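Local coordinates for Two-component response regulator (Geobacillus stearothermophilus, PDB 6SWI), which probably binds DNA as a two-component response regulator controlling arabinan-utilisation genes, through its C-terminal helix-turn-helix domain, at residues A64-L67 against E71-I74; Q12-H17 against T56-E61. All coordinates share one frame; numbering follows the deposited sequence.

Helix 51-69 takes part in both contacts and shows how one long helix can be packed at two places by similar means. Interaction 2 holds its middle against helix 5-17, close to the centre of the chain; interaction 1 lies farther along, where the helix ends and the chain turns toward helix 74-80. Their centres are about 16 Å apart. Both are partly buried and meet across the segments through aliphatic groups. In 64-67 against 71-74, two separate hydrophobic pairs form and an outside arginine ties the backbones together. In 12-17 against 56-61, one isoleucine serves two neighbours, one buried and one at the surface, while Arg-59 of helix 51-69 adds a polar tie to the carbonyl of Phe-18.

Interaction 1. Residues A64-L67 against E71-I74; sequences AELL and ELPI
Leu-66 and Leu-67, near the end of helix 51-69, each meet one aliphatic side chain of the connection that follows, Leu-72 and Ile-74 respectively. The chain first comes back close to the helix at Glu-71, whose CA lies 6.9 Å from the CA of Leu-67, although its side chain sets off away from the helix. Leu-72 instead directs its side chain toward the helix, and its CD1 approaches Leu-66 CD2 at 4.3 Å, a loose meeting of two methyl groups. Pro-73 then occupies the N-cap position of helix 74-80. Ile-74, the first residue of that helix, makes the tighter contact: its CD1 lies 3.5 Å from Leu-67 CD2, shorter than usual for two methyl carbons. The two side chains cross obliquely. CD1 of Ile-74 is bent rather than extended from CA (chi2 -48°), whereas in Leu-67 it is CD1 that extends (chi2 166°), with CD2 as the branch facing the isoleucine. Ile-77 touches all three leucines, Phe-93 and Tyr-104 also touch Leu-67, and Phe-89 and Pro-101 touch Ile-74, so the tight methyl pair joins packing from helices 86-97 and 101-108. Polar ties accompany these apolar ones: Arg-105 bonds through NE to the carbonyl of Leu-67 and through NH2 to that of Leu-72, while the hydroxyl of Thr-70 bonds to Leu-66 O and Leu-72 N. The chemistry thus divides the work: dispersion between methyl groups joins the side chains directly, while one guanidinium group and one hydroxyl bridge backbone groups on both sides of the turn, which is consistent with a well-defined path from the long helix into helix 74-80.

Interaction 2. Residues Q12-H17 against T56-E61; sequences QYIQKH and TKIRME
The carbonyl oxygen of Tyr-13, next to Ile-14 and Gln-15 that touch Ile-58, is approached by three N-H groups, all in weak bonds. Two are the backbone N-H groups of Lys-16 and His-17, the latter with its N 2.9 Å from Tyr-13 O. The third is the imidazole ND1 of His-17, which reaches the same Tyr-13 O at 3.4 Å. Its N-H...O angle is only 129°. This ND1 sits 3.2 Å above the plane of the Tyr-13 ring, over its centre, so the imidazole lies across one face of the phenol on the side of the helix turned from the contact.

Across the contact, Ile-58 points its side chain at helix 5-17. Its CG1 lies anti to the carbonyl carbon (chi1 -70°) and the chain then extends, making CD1 the probing end: it meets Ile-14 CG2 at 3.7 Å and Gln-15 CG at 4.2 Å. Both neighbours cross it at roughly a right angle. Ile-14 is buried, also packing on Phe-51, Leu-54 and Leu-55, whereas Gln-15 offers its aliphatic part at the exposed margin. Arg-59 NE bonds to the carbonyl of Phe-18, and Ile-58 packs on the same residue, tying helix 51-69 to the chain just after residues 12-17. Such packing of the first helix against a long central helix is characteristic of AraC-family DNA-binding domains, where that helix connects two helix-turn-helix units.

Interaction 1. Residues A64-L67 against E71-I74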
ATOM      1  N   ALA A  64      -1.134   0.779  -6.980  1.00  8.37           N
ATOM      2  CA  ALA A  64      -0.828   1.539  -8.183  1.00 10.00           C
ATOM      3  C   ALA A  64       0.090   0.748  -9.101  1.00  9.17           C
ATOM      4  O   ALA A  64      -0.112   0.716 -10.321  1.00  9.65           O
ATOM      5  CB  ALA A  64      -0.201   2.870  -7.791  1.00 11.89           C
ATOM      6  N   GLU A  65       1.096   0.088  -8.531  1.00  8.85           N
ATOM      7  CA  GLU A  65       1.985  -0.747  -9.329  1.00  9.99           C
ATOM      8  C   GLU A  65       1.208  -1.847 -10.043  1.00  9.26           C
ATOM      9  O   GLU A  65       1.394  -2.072 -11.246  1.00 10.53           O
ATOM     10  CB  GLU A  65       3.055  -1.343  -8.420  1.00 12.72           C
ATOM     11  CG  GLU A  65       3.956  -2.340  -9.084  1.00 18.96           C
ATOM     12  CD  GLU A  65       4.850  -3.008  -8.074  1.00 24.03           C
ATOM     13  OE1 GLU A  65       4.643  -4.207  -7.804  1.00 23.28           O
ATOM     14  OE2 GLU A  65       5.744  -2.319  -7.542  1.00 26.54           O
ATOM     15  N   LEU A  66       0.332  -2.545  -9.315  1.00  8.08           N
ATOM     16  CA  LEU A  66      -0.440  -3.627  -9.921  1.00  8.41           C
ATOM     17  C   LEU A  66      -1.402  -3.109 -10.980  1.00  7.32           C
ATOM     18  O   LEU A  66      -1.648  -3.792 -11.979  1.00  8.04           O
ATOM     19  CB  LEU A  66      -1.202  -4.397  -8.842  1.00  8.43           C
ATOM     20  CG  LEU A  66      -0.330  -5.210  -7.881  1.00  9.51           C
ATOM     21  CD1 LEU A  66      -1.162  -5.693  -6.714  1.00 10.91           C
ATOM     22  CD2 LEU A  66       0.308  -6.379  -8.590  1.00 12.17           C
ATOM     23  N   LEU A  67      -1.953  -1.913 -10.790  1.00  7.08           N
ATOM     24  CA  LEU A  67      -2.862  -1.356 -11.784  1.00  6.65           C
ATOM     25  C   LEU A  67      -2.149  -1.110 -13.102  1.00  7.37           C
ATOM     26  O   LEU A  67      -2.750  -1.261 -14.170  1.00  8.79           O
ATOM     27  CB  LEU A  67      -3.468  -0.045 -11.278  1.00  7.03           C
ATOM     28  CG  LEU A  67      -4.550  -0.211 -10.201  1.00  8.00           C
ATOM     29  CD1 LEU A  67      -4.837   1.104  -9.518  1.00  9.23           C
ATOM     30  CD2 LEU A  67      -5.831  -0.769 -10.800  1.00  8.45           C
ATOM     31  N   GLU A  71      -3.079  -6.704 -15.684  1.00  9.67           N
ATOM     32  CA  GLU A  71      -4.464  -6.496 -16.072  1.00 10.87           C
ATOM     33  C   GLU A  71      -5.422  -7.107 -15.058  1.00  9.84           C
ATOM     34  O   GLU A  71      -6.568  -7.414 -15.394  1.00 12.20           O
ATOM     35  CB  GLU A  71      -4.709  -6.996 -17.499  1.00 13.16           C
ATOM     36  CG  GLU A  71      -3.887  -6.206 -18.519  1.00 15.72           C
ATOM     37  CD  GLU A  71      -3.961  -6.746 -19.932  1.00 20.28           C
ATOM     38  OE1 GLU A  71      -4.352  -7.917 -20.116  1.00 23.88           O
ATOM     39  OE2 GLU A  71      -3.615  -5.986 -20.866  1.00 22.06           O
ATOM     40  N   LEU A  72      -4.975  -7.262 -13.815  1.00  9.53           N
ATOM     41  CA  LEU A  72      -5.822  -7.843 -12.786  1.00  9.43           C
ATOM     42  C   LEU A  72      -7.061  -6.982 -12.575  1.00  8.75           C
ATOM     43  O   LEU A  72      -6.971  -5.747 -12.585  1.00  8.44           O
ATOM     44  CB  LEU A  72      -5.081  -7.872 -11.452  1.00  9.84           C
ATOM     45  CG  LEU A  72      -3.969  -8.901 -11.291  1.00 10.57           C
ATOM     46  CD1 LEU A  72      -3.142  -8.562 -10.071  1.00 11.74           C
ATOM     47  CD2 LEU A  72      -4.540 -10.299 -11.183  1.00 13.06           C
ATOM     48  N   PRO A  73      -8.216  -7.593 -12.332  1.00 10.31           N
ATOM     49  CA  PRO A  73      -9.392  -6.809 -11.947  0.58 10.28           C
ATOM     50  C   PRO A  73      -9.166  -6.131 -10.607  1.00  9.46           C
ATOM     51  O   PRO A  73      -8.387  -6.600  -9.767  1.00  9.28           O
ATOM     52  CB  PRO A  73     -10.498  -7.864 -11.852  0.58 12.22           C
ATOM     53  CG  PRO A  73     -10.055  -8.931 -12.801  0.58 12.67           C
ATOM     54  CD  PRO A  73      -8.567  -8.987 -12.660  0.58 11.84           C
ATOM     55  N   ILE A  74      -9.879  -5.025 -10.405  1.00 10.10           N
ATOM     56  CA  ILE A  74      -9.703  -4.225  -9.191  1.00 10.81           C
ATOM     57  C   ILE A  74      -9.894  -5.057  -7.933  1.00 10.49           C
ATOM     58  O   ILE A  74      -9.173  -4.881  -6.948  1.00 10.03           O
ATOM     59  CB  ILE A  74     -10.659  -3.017  -9.190  1.00 13.97           C
ATOM     60  CG1 ILE A  74     -10.496  -2.158 -10.437  1.00 19.08           C
ATOM     61  CG2 ILE A  74     -10.502  -2.211  -7.906  1.00 15.24           C
ATOM     62  CD1 ILE A  74      -9.117  -1.834 -10.753  1.00 18.46           C
TER

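Interaction 2. Residues Q12-H17 against T56-E61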
ATOM      1  N   GLN A  12       9.885  -2.952   8.494  1.00 13.17           N
ATOM      2  CA  GLN A  12      10.204  -4.156   7.729  1.00 14.31           C
ATOM      3  C   GLN A  12       9.033  -5.126   7.719  1.00 12.24           C
ATOM      4  O   GLN A  12       8.723  -5.729   6.684  1.00 12.99           O
ATOM      5  CB  GLN A  12      11.411  -4.851   8.347  1.00 18.91           C
ATOM      6  CG  GLN A  12      12.745  -4.275   7.964  1.00 24.16           C
ATOM      7  CD  GLN A  12      13.882  -4.978   8.678  1.00 29.50           C
ATOM      8  OE1 GLN A  12      13.699  -5.536   9.763  1.00 31.64           O
ATOM      9  NE2 GLN A  12      15.064  -4.955   8.075  1.00 31.75           N
ATOM     10  N   TYR A  13       8.388  -5.309   8.874  1.00 10.85           N
ATOM     11  CA  TYR A  13       7.276  -6.242   8.968  1.00 11.42           C
ATOM     12  C   TYR A  13       6.100  -5.772   8.120  1.00 10.64           C
ATOM     13  O   TYR A  13       5.496  -6.568   7.391  1.00 12.47           O
ATOM     14  CB  TYR A  13       6.854  -6.425  10.433  1.00 10.92           C
ATOM     15  CG  TYR A  13       5.956  -7.626  10.611  1.00 11.85           C
ATOM     16  CD1 TYR A  13       6.490  -8.890  10.826  1.00 12.58           C
ATOM     17  CD2 TYR A  13       4.577  -7.506  10.508  1.00 12.95           C
ATOM     18  CE1 TYR A  13       5.681  -9.992  10.961  1.00 13.82           C
ATOM     19  CE2 TYR A  13       3.758  -8.609  10.634  1.00 13.94           C
ATOM     20  CZ  TYR A  13       4.320  -9.849  10.861  1.00 14.29           C
ATOM     21  OH  TYR A  13       3.527 -10.964  10.983  1.00 16.13           O
ATOM     22  N   ILE A  14       5.779  -4.476   8.187  1.00 11.04           N
ATOM     23  CA  ILE A  14       4.703  -3.916   7.377  1.00 12.43           C
ATOM     24  C   ILE A  14       5.020  -4.064   5.893  1.00 12.67           C
ATOM     25  O   ILE A  14       4.142  -4.387   5.082  1.00 14.09           O
ATOM     26  CB  ILE A  14       4.468  -2.445   7.774  1.00 17.13           C
ATOM     27  CG1 ILE A  14       4.018  -2.333   9.232  1.00 18.90           C
ATOM     28  CG2 ILE A  14       3.446  -1.795   6.859  1.00 20.61           C
ATOM     29  CD1 ILE A  14       4.283  -0.959   9.810  1.00 20.23           C
ATOM     30  N   GLN A  15       6.282  -3.827   5.520  1.00 13.01           N
ATOM     31  CA  GLN A  15       6.699  -3.911   4.088  1.00 15.88           C
ATOM     32  C   GLN A  15       6.488  -5.335   3.562  1.00 15.90           C
ATOM     33  O   GLN A  15       6.195  -5.497   2.364  1.00 17.14           O
ATOM     34  CB  GLN A  15       8.148  -3.445   3.910  1.00 19.81           C
ATOM     35  CG  GLN A  15       8.313  -1.939   4.066  1.00 27.66           C
ATOM     36  CD  GLN A  15       9.742  -1.460   4.179  1.00 31.39           C
ATOM     37  OE1 GLN A  15      10.652  -2.203   4.533  1.00 35.01           O
ATOM     38  NE2 GLN A  15       9.940  -0.187   3.896  1.00 32.05           N
ATOM     39  N   LYS A  16       6.642  -6.332   4.427  1.00 15.45           N
ATOM     40  CA  LYS A  16       6.451  -7.716   4.016  1.00 17.54           C
ATOM     41  C   LYS A  16       5.000  -8.167   4.081  1.00 15.42           C
ATOM     42  O   LYS A  16       4.603  -9.040   3.299  1.00 17.48           O
ATOM     43  CB  LYS A  16       7.298  -8.654   4.882  1.00 20.25           C
ATOM     44  CG  LYS A  16       8.712  -8.887   4.369  1.00 24.79           C
ATOM     45  CD  LYS A  16       9.356 -10.105   5.019  1.00 28.00           C
ATOM     46  CE  LYS A  16       9.606  -9.880   6.492  1.00 30.39           C
ATOM     47  NZ  LYS A  16      10.380 -10.993   7.113  1.00 31.23           N
ATOM     48  N   HIS A  17       4.195  -7.602   4.987  1.00 11.91           N
ATOM     49  CA  HIS A  17       2.899  -8.178   5.326  1.00 11.83           C
ATOM     50  C   HIS A  17       1.718  -7.261   5.063  1.00 10.65           C
ATOM     51  O   HIS A  17       0.608  -7.563   5.509  1.00 10.76           O
ATOM     52  CB  HIS A  17       2.900  -8.694   6.765  1.00 11.97           C
ATOM     53  CG  HIS A  17       3.766  -9.889   6.938  1.00 14.32           C
ATOM     54  ND1 HIS A  17       4.933  -9.884   7.669  1.00 15.16           N
ATOM     55  CD2 HIS A  17       3.659 -11.126   6.402  1.00 15.33           C
ATOM     56  CE1 HIS A  17       5.489 -11.079   7.600  1.00 14.78           C
ATOM     57  NE2 HIS A  17       4.735 -11.851   6.839  1.00 18.10           N
ATOM     58  N   THR A  56      -1.263   2.290   4.960  1.00  6.92           N
ATOM     59  CA  THR A  56      -2.113   2.638   3.827  1.00  7.08           C
ATOM     60  C   THR A  56      -1.283   3.117   2.645  1.00  7.87           C
ATOM     61  O   THR A  56      -1.555   2.749   1.497  1.00  8.71           O
ATOM     62  CB  THR A  56      -3.151   3.684   4.244  1.00  8.47           C
ATOM     63  OG1 THR A  56      -3.944   3.165   5.319  1.00  9.07           O
ATOM     64  CG2 THR A  56      -4.062   4.067   3.081  1.00 10.87           C
ATOM     65  N   LYS A  57      -0.260   3.930   2.905  1.00  8.05           N
ATOM     66  CA  LYS A  57       0.583   4.412   1.821  0.51  9.14           C
ATOM     67  C   LYS A  57       1.269   3.258   1.102  1.00  8.89           C
ATOM     68  O   LYS A  57       1.289   3.216  -0.134  1.00 10.12           O
ATOM     69  CB  LYS A  57       1.612   5.407   2.344  0.51 10.42           C
ATOM     70  CG  LYS A  57       2.483   5.969   1.239  0.51 11.80           C
ATOM     71  CD  LYS A  57       3.241   7.186   1.710  0.51 13.60           C
ATOM     72  CE  LYS A  57       4.105   6.846   2.905  0.51 16.30           C
ATOM     73  NZ  LYS A  57       4.838   8.039   3.386  0.51 19.33           N
ATOM     74  N   ILE A  58       1.819   2.303   1.854  1.00  8.54           N
ATOM     75  CA  ILE A  58       2.472   1.150   1.237  1.00  9.13           C
ATOM     76  C   ILE A  58       1.476   0.362   0.402  1.00  8.12           C
ATOM     77  O   ILE A  58       1.772  -0.055  -0.727  1.00  9.61           O
ATOM     78  CB  ILE A  58       3.125   0.271   2.319  1.00 10.52           C
ATOM     79  CG1 ILE A  58       4.330   0.983   2.921  1.00 12.41           C
ATOM     80  CG2 ILE A  58       3.509  -1.078   1.743  1.00 13.08           C
ATOM     81  CD1 ILE A  58       4.815   0.366   4.221  1.00 15.29           C
ATOM     82  N   ARG A  59       0.274   0.155   0.945  1.00  7.38           N
ATOM     83  CA  ARG A  59      -0.753  -0.581   0.216  1.00  7.12           C
ATOM     84  C   ARG A  59      -1.151   0.120  -1.072  1.00  7.08           C
ATOM     85  O   ARG A  59      -1.302  -0.529  -2.114  1.00  7.75           O
ATOM     86  CB  ARG A  59      -1.971  -0.769   1.109  1.00  6.84           C
ATOM     87  CG  ARG A  59      -1.726  -1.744   2.222  1.00  7.23           C
ATOM     88  CD  ARG A  59      -2.864  -1.760   3.209  1.00  8.63           C
ATOM     89  NE  ARG A  59      -2.821  -2.978   3.998  1.00  8.99           N
ATOM     90  CZ  ARG A  59      -3.562  -3.221   5.069  1.00  9.70           C
ATOM     91  NH1 ARG A  59      -4.401  -2.305   5.527  1.00 10.73           N
ATOM     92  NH2 ARG A  59      -3.449  -4.390   5.680  1.00 10.83           N
ATOM     93  N   MET A  60      -1.362   1.435  -1.019  1.00  8.51           N
ATOM     94  CA  MET A  60      -1.842   2.136  -2.205  1.00  9.59           C
ATOM     95  C   MET A  60      -0.757   2.227  -3.267  1.00 10.52           C
ATOM     96  O   MET A  60      -1.052   2.160  -4.469  1.00 11.80           O
ATOM     97  CB  MET A  60      -2.382   3.514  -1.814  1.00 11.01           C
ATOM     98  CG  MET A  60      -3.609   3.461  -0.888  1.00 12.32           C
ATOM     99  SD  MET A  60      -5.013   2.538  -1.576  1.00 14.79           S
ATOM    100  CE  MET A  60      -4.967   1.033  -0.625  1.00 16.25           C
ATOM    101  N   GLU A  61       0.503   2.351  -2.853  1.00 10.77           N
ATOM    102  CA  GLU A  61       1.570   2.345  -3.843  1.00 12.46           C
ATOM    103  C   GLU A  61       1.727   0.974  -4.502  1.00 10.55           C
ATOM    104  O   GLU A  61       1.973   0.891  -5.710  1.00 11.32           O
ATOM    105  CB  GLU A  61       2.865   2.887  -3.250  1.00 16.82           C
ATOM    106  CG  GLU A  61       2.699   4.326  -2.743  1.00 23.74           C
ATOM    107  CD  GLU A  61       2.973   5.384  -3.808  1.00 32.73           C
ATOM    108  OE1 GLU A  61       2.443   5.256  -4.934  1.00 36.89           O
ATOM    109  OE2 GLU A  61       3.694   6.360  -3.506  1.00 36.37           O
TER